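Local coordinates for protein AGR_C_4470p (Agrobacterium tumefaciens str. C58, PDB 2HQV) that is of unknown function but belongs to the ChuX/HutX haem-utilisation family, so a part in handling haem is likely though unproven, at residues R71-W76 / I124-C129; L96-H101 / D117-G122; T133-G138 / S146-N151. All coordinates share one frame; numbering follows the deposited sequence.

In the fold
Along the chain, both segments of contact 2 fall between the two segments of contact 1, and contact 3 follows. Contact 3 sits near the centre of the chain, pairing 129-139 and 142-151, the second and third strands of the six-stranded antiparallel sheet, next to 64-68. Contact 2 lies on strand 94-100, the outermost strand of that sheet within the chain, its centre about 18 Å from that of contact 3. Contact 1 packs helix 72-79 against the link from the small three-stranded sheet back into the large one, and touches contact 3 through Phe72 on Phe149. Contacts 1 and 2, centres about 17 Å apart, both lie at the dimer interface, whereas contact 3 is deep in the subunit.

Contact 1: residues R71-W76 / I124-C129; sequences RFDAIW and IKKDNC
Lys126 lays its aliphatic chain across Phe72, and this is where the two segments pack most tightly. CG of Lys126 stands 3.6 Å from the centroid of the Phe72 ring and only 4° off its normal, a CH-pi contact directly over the middle of the face. Phe72 CG is anti to its backbone N (chi1 -173°), on the side of segment 124-129, and the ring turns one face to the lysine; beyond CG the lysine is extended, CD meeting Phe72 CD1 at 3.7 Å. Other groups meet the same ring at its edge: Ile124 CG2 near CZ and Cys129 SG 4.2 Å from CD2. Deeper in, Ile124 and Trp76 reach toward each other tip to tip, Ile124 CD1 lying 3.7 Å from Trp76 CZ3. The indole is tethered beyond the contact by a hydrogen bond from its NE1 to Pro103 O, and Phe112 meets both Trp76 and Phe72 edge-to-face.

The contact joins the first turns of helix 72-79 to the short 3-10 segment 126-128, which leads from strand 123-124 into strand 129-139. Ile124 also pairs with a strand of the second subunit, so its backbone belongs to the dimer interface.

The outer side is polar and more open. There Lys126 NZ forms a salt bridge with exposed Asp73, 2.6 Å from OD1, approaching from above the carboxylate plane, 40° out of it. NZ has a second acidic partner in Glu107. A water accepts from Asp73 N at 3.1 Å and more weakly from Lys126 NZ, bridging the ammonium to the start of the helix.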
loop_
_atom_site.group_PDB
_atom_site.type_symbol
_atom_site.label_atom_id
_atom_site.label_comp_id
_atom_site.label_asym_id
_atom_site.label_seq_id
_atom_site.Cartn_x
_atom_site.Cartn_y
_atom_site.Cartn_z
ATOM N N ARG A 71 -12.364 -12.229 14.537
ATOM C CA ARG A 71 -13.588 -11.965 13.785
ATOM C C ARG A 71 -13.275 -11.615 12.317
ATOM O O ARG A 71 -14.180 -11.296 11.540
ATOM C CB ARG A 71 -14.373 -10.815 14.434
ATOM C CG ARG A 71 -15.040 -11.159 15.775
ATOM C CD ARG A 71 -15.992 -12.350 15.641
ATOM N NE ARG A 71 -15.288 -13.626 15.738
ATOM C CZ ARG A 71 -15.729 -14.777 15.231
ATOM N NH1 ARG A 71 -16.880 -14.829 14.573
ATOM N NH2 ARG A 71 -15.017 -15.886 15.397
ATOM N N PHE A 72 -11.999 -11.698 11.942
ATOM C CA PHE A 72 -11.554 -11.371 10.583
ATOM C C PHE A 72 -12.443 -11.966 9.485
ATOM O O PHE A 72 -13.026 -11.231 8.688
ATOM C CB PHE A 72 -10.100 -11.823 10.396
ATOM C CG PHE A 72 -9.472 -11.388 9.087
ATOM C CD1 PHE A 72 -9.745 -12.067 7.903
ATOM C CD2 PHE A 72 -8.584 -10.317 9.052
ATOM C CE1 PHE A 72 -9.138 -11.689 6.703
ATOM C CE2 PHE A 72 -7.972 -9.928 7.861
ATOM C CZ PHE A 72 -8.248 -10.614 6.684
ATOM N N ASP A 73 -12.546 -13.292 9.450
ATOM C CA ASP A 73 -13.362 -13.983 8.449
ATOM C C ASP A 73 -14.844 -13.600 8.474
ATOM O O ASP A 73 -15.454 -13.405 7.423
ATOM C CB ASP A 73 -13.228 -15.497 8.635
ATOM C CG ASP A 73 -11.971 -16.052 8.002
ATOM O OD1 ASP A 73 -10.895 -15.442 8.162
ATOM O OD2 ASP A 73 -12.060 -17.107 7.345
ATOM N N ALA A 74 -15.427 -13.504 9.664
ATOM C CA ALA A 74 -16.841 -13.154 9.777
ATOM C C ALA A 74 -17.101 -11.753 9.237
ATOM O O ALA A 74 -18.086 -11.512 8.528
ATOM C CB ALA A 74 -17.293 -13.238 11.234
ATOM N N ILE A 75 -16.213 -10.826 9.575
ATOM C CA ILE A 75 -16.361 -9.450 9.131
ATOM C C ILE A 75 -16.161 -9.324 7.625
ATOM O O ILE A 75 -16.919 -8.621 6.951
ATOM C CB ILE A 75 -15.398 -8.526 9.914
ATOM C CG1 ILE A 75 -15.859 -8.465 11.380
ATOM C CG2 ILE A 75 -15.367 -7.126 9.293
ATOM C CD1 ILE A 75 -14.913 -7.727 12.330
ATOM N N TRP A 76 -15.156 -10.011 7.092
ATOM C CA TRP A 76 -14.912 -9.971 5.655
ATOM C C TRP A 76 -16.128 -10.535 4.913
ATOM O O TRP A 76 -16.598 -9.948 3.944
ATOM C CB TRP A 76 -13.664 -10.784 5.305
ATOM C CG TRP A 76 -13.282 -10.692 3.873
ATOM C CD1 TRP A 76 -13.675 -11.523 2.863
ATOM C CD2 TRP A 76 -12.446 -9.694 3.270
ATOM N NE1 TRP A 76 -13.138 -11.104 1.671
ATOM C CE2 TRP A 76 -12.385 -9.981 1.888
ATOM C CE3 TRP A 76 -11.753 -8.578 3.762
ATOM C CZ2 TRP A 76 -11.642 -9.200 0.988
ATOM C CZ3 TRP A 76 -11.015 -7.797 2.868
ATOM C CH2 TRP A 76 -10.972 -8.113 1.495
ATOM N N ILE A 124 -3.699 -10.470 1.598
ATOM C CA ILE A 124 -3.739 -9.810 2.894
ATOM C C ILE A 124 -3.042 -10.689 3.941
ATOM O O ILE A 124 -3.350 -11.883 4.057
ATOM C CB ILE A 124 -5.200 -9.551 3.304
ATOM C CG1 ILE A 124 -5.862 -8.636 2.265
ATOM C CG2 ILE A 124 -5.261 -8.950 4.700
ATOM C CD1 ILE A 124 -7.312 -8.291 2.560
ATOM N N LYS A 125 -2.107 -10.115 4.697
ATOM C CA LYS A 125 -1.409 -10.895 5.717
ATOM C C LYS A 125 -2.284 -10.938 6.966
ATOM O O LYS A 125 -2.037 -10.244 7.960
ATOM C CB LYS A 125 -0.035 -10.295 6.040
ATOM C CG LYS A 125 0.887 -11.287 6.766
ATOM C CD LYS A 125 2.287 -10.738 6.997
ATOM C CE LYS A 125 3.153 -11.747 7.754
ATOM N NZ LYS A 125 4.539 -11.228 7.955
ATOM N N LYS A 126 -3.316 -11.770 6.879
ATOM C CA LYS A 126 -4.302 -11.954 7.928
ATOM C C LYS A 126 -3.725 -12.245 9.306
ATOM O O LYS A 126 -4.256 -11.769 10.304
ATOM C CB LYS A 126 -5.274 -13.077 7.532
ATOM C CG LYS A 126 -6.316 -13.412 8.586
ATOM C CD LYS A 126 -7.109 -14.660 8.212
ATOM C CE LYS A 126 -7.977 -15.131 9.373
ATOM N NZ LYS A 126 -8.662 -16.426 9.096
ATOM N N ASP A 127 -2.640 -13.012 9.373
ATOM C CA ASP A 127 -2.078 -13.335 10.677
ATOM C C ASP A 127 -1.405 -12.147 11.360
ATOM O O ASP A 127 -0.972 -12.250 12.501
ATOM C CB ASP A 127 -1.131 -14.544 10.579
ATOM C CG ASP A 127 0.202 -14.221 9.923
ATOM O OD1 ASP A 127 0.365 -13.140 9.324
ATOM O OD2 ASP A 127 1.098 -15.083 10.006
ATOM N N ASN A 128 -1.345 -11.014 10.670
ATOM C CA ASN A 128 -0.753 -9.796 11.237
ATOM C C ASN A 128 -1.829 -8.938 11.911
ATOM O O ASN A 128 -1.519 -7.971 12.604
ATOM C CB ASN A 128 -0.100 -8.942 10.146
ATOM C CG ASN A 128 1.356 -9.301 9.893
ATOM O OD1 ASN A 128 2.071 -8.567 9.200
ATOM N ND2 ASN A 128 1.803 -10.424 10.440
ATOM N N CYS A 129 -3.092 -9.289 11.691
ATOM C CA CYS A 129 -4.201 -8.514 12.241
ATOM C C CYS A 129 -4.291 -8.618 13.758
ATOM O O CYS A 129 -4.334 -9.719 14.322
ATOM C CB CYS A 129 -5.518 -8.953 11.605
ATOM S SG CYS A 129 -6.942 -7.964 12.116
HETATM O O HOH W 1 -10.973 -15.179 11.272
#

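Contact 2: residues L96-H101 / D117-G122; sequences LEVPGH and DSPIGG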
loop_
_atom_site.group_PDB
_atom_site.type_symbol
_atom_site.label_atom_id
_atom_site.label_comp_id
_atom_site.label_asym_id
_atom_site.label_seq_id
_atom_site.Cartn_x
_atom_site.Cartn_y
_atom_site.Cartn_z
ATOM N N LEU A 96 -3.794 4.317 -2.430
ATOM C CA LEU A 96 -4.505 3.657 -3.515
ATOM C C LEU A 96 -5.954 3.427 -3.097
ATOM O O LEU A 96 -6.231 2.778 -2.083
ATOM C CB LEU A 96 -3.814 2.332 -3.861
ATOM C CG LEU A 96 -4.325 1.491 -5.033
ATOM C CD1 LEU A 96 -4.296 2.297 -6.326
ATOM C CD2 LEU A 96 -3.462 0.242 -5.162
ATOM N N GLU A 97 -6.876 3.978 -3.878
ATOM C CA GLU A 97 -8.304 3.854 -3.596
ATOM C C GLU A 97 -8.939 3.078 -4.735
ATOM O O GLU A 97 -8.910 3.507 -5.886
ATOM C CB GLU A 97 -8.924 5.246 -3.466
ATOM C CG GLU A 97 -8.202 6.104 -2.440
ATOM C CD GLU A 97 -8.661 7.550 -2.428
ATOM O OE1 GLU A 97 -8.091 8.336 -1.648
ATOM O OE2 GLU A 97 -9.588 7.900 -3.188
ATOM N N VAL A 98 -9.508 1.926 -4.397
ATOM C CA VAL A 98 -10.119 1.046 -5.377
ATOM C C VAL A 98 -11.567 0.718 -5.046
ATOM O O VAL A 98 -11.860 0.135 -4.002
ATOM C CB VAL A 98 -9.341 -0.291 -5.475
ATOM C CG1 VAL A 98 -9.843 -1.115 -6.671
ATOM C CG2 VAL A 98 -7.838 -0.016 -5.586
ATOM N N PRO A 99 -12.497 1.119 -5.922
ATOM C CA PRO A 99 -13.910 0.823 -5.673
ATOM C C PRO A 99 -14.191 -0.582 -6.200
ATOM O O PRO A 99 -13.642 -0.985 -7.228
ATOM C CB PRO A 99 -14.629 1.892 -6.481
ATOM C CG PRO A 99 -13.735 2.043 -7.681
ATOM C CD PRO A 99 -12.342 2.052 -7.055
ATOM N N GLY A 100 -15.026 -1.334 -5.495
ATOM C CA GLY A 100 -15.355 -2.671 -5.955
ATOM C C GLY A 100 -15.974 -3.528 -4.875
ATOM O O GLY A 100 -16.002 -3.134 -3.713
ATOM N N HIS A 101 -16.501 -4.683 -5.268
ATOM C CA HIS A 101 -17.086 -5.616 -4.316
ATOM C C HIS A 101 -15.924 -6.406 -3.732
ATOM O O HIS A 101 -14.931 -6.643 -4.412
ATOM C CB HIS A 101 -18.041 -6.595 -5.012
ATOM C CG HIS A 101 -19.338 -5.983 -5.441
ATOM N ND1 HIS A 101 -19.432 -5.077 -6.477
ATOM C CD2 HIS A 101 -20.598 -6.142 -4.965
ATOM C CE1 HIS A 101 -20.693 -4.704 -6.619
ATOM N NE2 HIS A 101 -21.419 -5.336 -5.714
ATOM N N ASP A 117 -14.380 -11.653 -9.129
ATOM C CA ASP A 117 -14.846 -10.727 -10.151
ATOM C C ASP A 117 -14.880 -9.326 -9.551
ATOM O O ASP A 117 -15.948 -8.775 -9.255
ATOM C CB ASP A 117 -16.237 -11.131 -10.645
ATOM C CG ASP A 117 -16.814 -10.137 -11.631
ATOM O OD1 ASP A 117 -16.111 -9.788 -12.605
ATOM O OD2 ASP A 117 -17.972 -9.705 -11.434
ATOM N N SER A 118 -13.692 -8.762 -9.370
ATOM C CA SER A 118 -13.544 -7.431 -8.797
ATOM C C SER A 118 -12.131 -6.931 -9.014
ATOM O O SER A 118 -11.183 -7.717 -9.033
ATOM C CB SER A 118 -13.829 -7.461 -7.294
ATOM O OG SER A 118 -13.464 -6.236 -6.675
ATOM N N PRO A 119 -11.970 -5.613 -9.200
ATOM C CA PRO A 119 -10.624 -5.077 -9.405
ATOM C C PRO A 119 -9.811 -5.132 -8.111
ATOM O O PRO A 119 -8.599 -4.943 -8.126
ATOM C CB PRO A 119 -10.889 -3.648 -9.868
ATOM C CG PRO A 119 -12.174 -3.298 -9.174
ATOM C CD PRO A 119 -12.989 -4.563 -9.366
ATOM N N ILE A 120 -10.487 -5.387 -6.996
ATOM C CA ILE A 120 -9.813 -5.487 -5.702
ATOM C C ILE A 120 -9.286 -6.909 -5.577
ATOM O O ILE A 120 -10.059 -7.847 -5.418
ATOM C CB ILE A 120 -10.784 -5.220 -4.526
ATOM C CG1 ILE A 120 -11.281 -3.777 -4.575
ATOM C CG2 ILE A 120 -10.081 -5.498 -3.182
ATOM C CD1 ILE A 120 -12.324 -3.457 -3.518
ATOM N N GLY A 121 -7.971 -7.068 -5.660
ATOM C CA GLY A 121 -7.386 -8.389 -5.544
ATOM C C GLY A 121 -6.000 -8.348 -4.927
ATOM O O GLY A 121 -5.434 -7.276 -4.705
ATOM N N GLY A 122 -5.449 -9.520 -4.648
ATOM C CA GLY A 122 -4.130 -9.569 -4.057
ATOM C C GLY A 122 -4.013 -10.483 -2.862
ATOM O O GLY A 122 -4.610 -11.564 -2.827
#
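Ser118 OG holds two partners, one in each segment: it donates to His101 O at 2.7 Å and accepts from Ile120 N at 3.1 Å. The first bond crosses the contact, lying in the plane of the His101 carbonyl with a C=O...donor angle of 150°. The second is nearly straight, 162° at the hydrogen, and makes Ser118 to Ile120 an ST turn. Ser118 OG stands anti to its own backbone N (chi1 170°), beside the carbonyl carbon, where both partners can be reached.

Next to this polar point aliphatic groups pack on each other and on strand carbonyls. Val98 and Ile120 run alongside with reversed direction, CG1 of Val98 meeting CG1 of Ile120 at 3.7 Å. The tip of Ile120, CD1, rests against the backbone, equally near Val98 O and Gly100 O at 3.7 Å. Pro119 brings its CG to 3.4 Å from Pro99 O and also reaches Val98 CG1. Gly100 faces this loop with no side chain; a beta carbon there would clash with Ser118 OG and also crowd Pro99 O.

The contact thus lays the loop between strands 111-114 and 123-124 against residues 98-101. Ile120 also packs on Ile85 and Met87 of the neighbouring strand. Val98 packs on Val98, and Pro119 on Pro119, of the second subunit, while Glu97 and Gly121 each pair antiparallel with a strand of that subunit, so the sheet continues across the interface.

Because one hydroxyl serves as both donor and acceptor, the ST turn that shapes the loop and the bond that ties it to His101 O depend on the same atom.

Contact 3: residues T133-G138 / S146-N151; sequences TFVDRG and SVWFMN
Strands 133-138 and 146-151 run antiparallel at 144°, with Thr133 and Trp148 as a hydrogen-bonded pair, Phe134 and Val147 as a non-hydrogen-bonded pair, and Val135 and Ser146 hydrogen-bonded again. Thr133 N reaches Trp148 O at 2.7 Å, and Ser146 N reaches Val135 O at 3.0 Å. On the face shared by Val135, Ser146 and Trp148, CG2 of Val135 sits over the five-membered ring of Trp148, 3.6 Å from its centroid. Ser146 OG, between its backbone N and carbonyl carbon (chi1 54°), accepts from Trp148 NE1 at 2.9 Å; the bond is bent (140° at the hydrogen) but in the ring plane, limiting the indole's rotation.

This is the hairpin of strands 129-139 and 142-151, flanked in the six-stranded sheet by 64-68 and 156-161. On the other face Phe134 and Val147 project in the same direction, flank to flank: Phe134 CD2 meets Val147 CG2 at 3.9 Å. Helices 72-79 and 172-185 cover this pair, through Ile75, Met79 and Phe178.

Met150, a selenomethionine, brings SE to the indole edge, in plane; its CG lies 3.7 Å from Thr133 OG1, which hydrogen-bonds Ser66 OG.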
loop_
_atom_site.group_PDB
_atom_site.type_symbol
_atom_site.label_atom_id
_atom_site.label_comp_id
_atom_site.label_asym_id
_atom_site.label_seq_id
_atom_site.Cartn_x
_atom_site.Cartn_y
_atom_site.Cartn_z
ATOM N N THR A 133 -11.132 -2.216 13.720
ATOM C CA THR A 133 -11.833 -1.075 14.303
ATOM C C THR A 133 -12.771 -0.349 13.352
ATOM O O THR A 133 -12.363 0.094 12.275
ATOM C CB THR A 133 -10.826 -0.042 14.836
ATOM O OG1 THR A 133 -9.850 -0.712 15.643
ATOM C CG2 THR A 133 -11.549 1.035 15.656
ATOM N N PHE A 134 -14.024 -0.219 13.783
ATOM C CA PHE A 134 -15.051 0.466 13.011
ATOM C C PHE A 134 -14.980 1.938 13.402
ATOM O O PHE A 134 -15.267 2.298 14.548
ATOM C CB PHE A 134 -16.435 -0.114 13.341
ATOM C CG PHE A 134 -16.581 -1.563 12.984
ATOM C CD1 PHE A 134 -15.976 -2.552 13.755
ATOM C CD2 PHE A 134 -17.305 -1.938 11.855
ATOM C CE1 PHE A 134 -16.086 -3.895 13.409
ATOM C CE2 PHE A 134 -17.424 -3.276 11.494
ATOM C CZ PHE A 134 -16.814 -4.263 12.268
ATOM N N VAL A 135 -14.583 2.778 12.448
ATOM C CA VAL A 135 -14.432 4.209 12.689
ATOM C C VAL A 135 -15.585 5.003 12.076
ATOM O O VAL A 135 -15.813 4.971 10.870
ATOM C CB VAL A 135 -13.081 4.696 12.122
ATOM C CG1 VAL A 135 -12.860 6.167 12.442
ATOM C CG2 VAL A 135 -11.950 3.842 12.702
ATOM N N ASP A 136 -16.311 5.708 12.937
ATOM C CA ASP A 136 -17.471 6.499 12.538
ATOM C C ASP A 136 -17.250 7.907 13.093
ATOM O O ASP A 136 -17.522 8.168 14.262
ATOM C CB ASP A 136 -18.734 5.866 13.148
ATOM C CG ASP A 136 -20.006 6.631 12.820
ATOM O OD1 ASP A 136 -19.920 7.773 12.312
ATOM O OD2 ASP A 136 -21.102 6.079 13.082
ATOM N N ARG A 137 -16.742 8.797 12.252
ATOM C CA ARG A 137 -16.468 10.145 12.698
ATOM C C ARG A 137 -16.550 11.199 11.624
ATOM O O ARG A 137 -16.535 10.921 10.424
ATOM C CB ARG A 137 -15.079 10.233 13.326
ATOM C CG ARG A 137 -13.962 9.762 12.419
ATOM C CD ARG A 137 -12.618 9.825 13.122
ATOM N NE ARG A 137 -12.104 11.189 13.219
ATOM C CZ ARG A 137 -11.419 11.808 12.258
ATOM N NH1 ARG A 137 -11.149 11.189 11.115
ATOM N NH2 ARG A 137 -11.020 13.059 12.436
ATOM N N GLY A 138 -16.629 12.435 12.093
ATOM C CA GLY A 138 -16.677 13.569 11.203
ATOM C C GLY A 138 -15.333 13.691 10.519
ATOM O O GLY A 138 -14.280 13.665 11.152
ATOM N N SER A 146 -15.847 3.738 8.156
ATOM C CA SER A 146 -14.898 2.796 7.572
ATOM C C SER A 146 -14.525 1.691 8.552
ATOM O O SER A 146 -14.765 1.797 9.761
ATOM C CB SER A 146 -13.636 3.545 7.120
ATOM O OG SER A 146 -13.091 4.311 8.185
ATOM N N VAL A 147 -13.958 0.618 8.018
ATOM C CA VAL A 147 -13.535 -0.511 8.830
ATOM C C VAL A 147 -12.020 -0.644 8.679
ATOM O O VAL A 147 -11.507 -0.911 7.588
ATOM C CB VAL A 147 -14.226 -1.813 8.379
ATOM C CG1 VAL A 147 -13.861 -2.954 9.328
ATOM C CG2 VAL A 147 -15.741 -1.609 8.343
ATOM N N TRP A 148 -11.316 -0.444 9.789
ATOM C CA TRP A 148 -9.864 -0.504 9.821
ATOM C C TRP A 148 -9.322 -1.839 10.329
ATOM O O TRP A 148 -9.579 -2.223 11.467
ATOM C CB TRP A 148 -9.321 0.599 10.739
ATOM C CG TRP A 148 -9.569 2.010 10.278
ATOM C CD1 TRP A 148 -10.672 2.488 9.624
ATOM C CD2 TRP A 148 -8.710 3.137 10.490
ATOM N NE1 TRP A 148 -10.547 3.839 9.413
ATOM C CE2 TRP A 148 -9.353 4.263 9.931
ATOM C CE3 TRP A 148 -7.451 3.303 11.090
ATOM C CZ2 TRP A 148 -8.789 5.543 9.967
ATOM C CZ3 TRP A 148 -6.888 4.580 11.122
ATOM C CH2 TRP A 148 -7.555 5.679 10.561
ATOM N N PHE A 149 -8.574 -2.544 9.493
ATOM C CA PHE A 149 -7.963 -3.789 9.930
ATOM C C PHE A 149 -6.588 -3.359 10.445
ATOM O O PHE A 149 -5.730 -2.940 9.673
ATOM C CB PHE A 149 -7.861 -4.777 8.765
ATOM C CG PHE A 149 -9.176 -5.416 8.415
ATOM C CD1 PHE A 149 -10.232 -4.641 7.946
ATOM C CD2 PHE A 149 -9.382 -6.779 8.617
ATOM C CE1 PHE A 149 -11.481 -5.206 7.685
ATOM C CE2 PHE A 149 -10.628 -7.360 8.361
ATOM C CZ PHE A 149 -11.681 -6.569 7.894
HETATM N N MSE A 150 -6.411 -3.425 11.763
HETATM C CA MSE A 150 -5.168 -2.999 12.414
HETATM C C MSE A 150 -4.118 -4.097 12.554
HETATM O O MSE A 150 -4.451 -5.271 12.708
HETATM C CB MSE A 150 -5.460 -2.471 13.822
HETATM C CG MSE A 150 -6.671 -1.559 13.948
HETATM SE SE MSE A 150 -6.486 0.055 12.924
HETATM C CE MSE A 150 -4.866 0.788 13.733
ATOM N N ASN A 151 -2.847 -3.703 12.514
ATOM C CA ASN A 151 -1.758 -4.656 12.692
ATOM C C ASN A 151 -1.283 -4.559 14.148
ATOM O O ASN A 151 -1.810 -3.762 14.926
ATOM C CB ASN A 151 -0.593 -4.366 11.734
ATOM C CG ASN A 151 -0.059 -2.948 11.860
ATOM O OD1 ASN A 151 0.067 -2.413 12.961
ATOM N ND2 ASN A 151 0.275 -2.341 10.728
HETATM O O HOH W 2 -14.272 6.722 8.898
#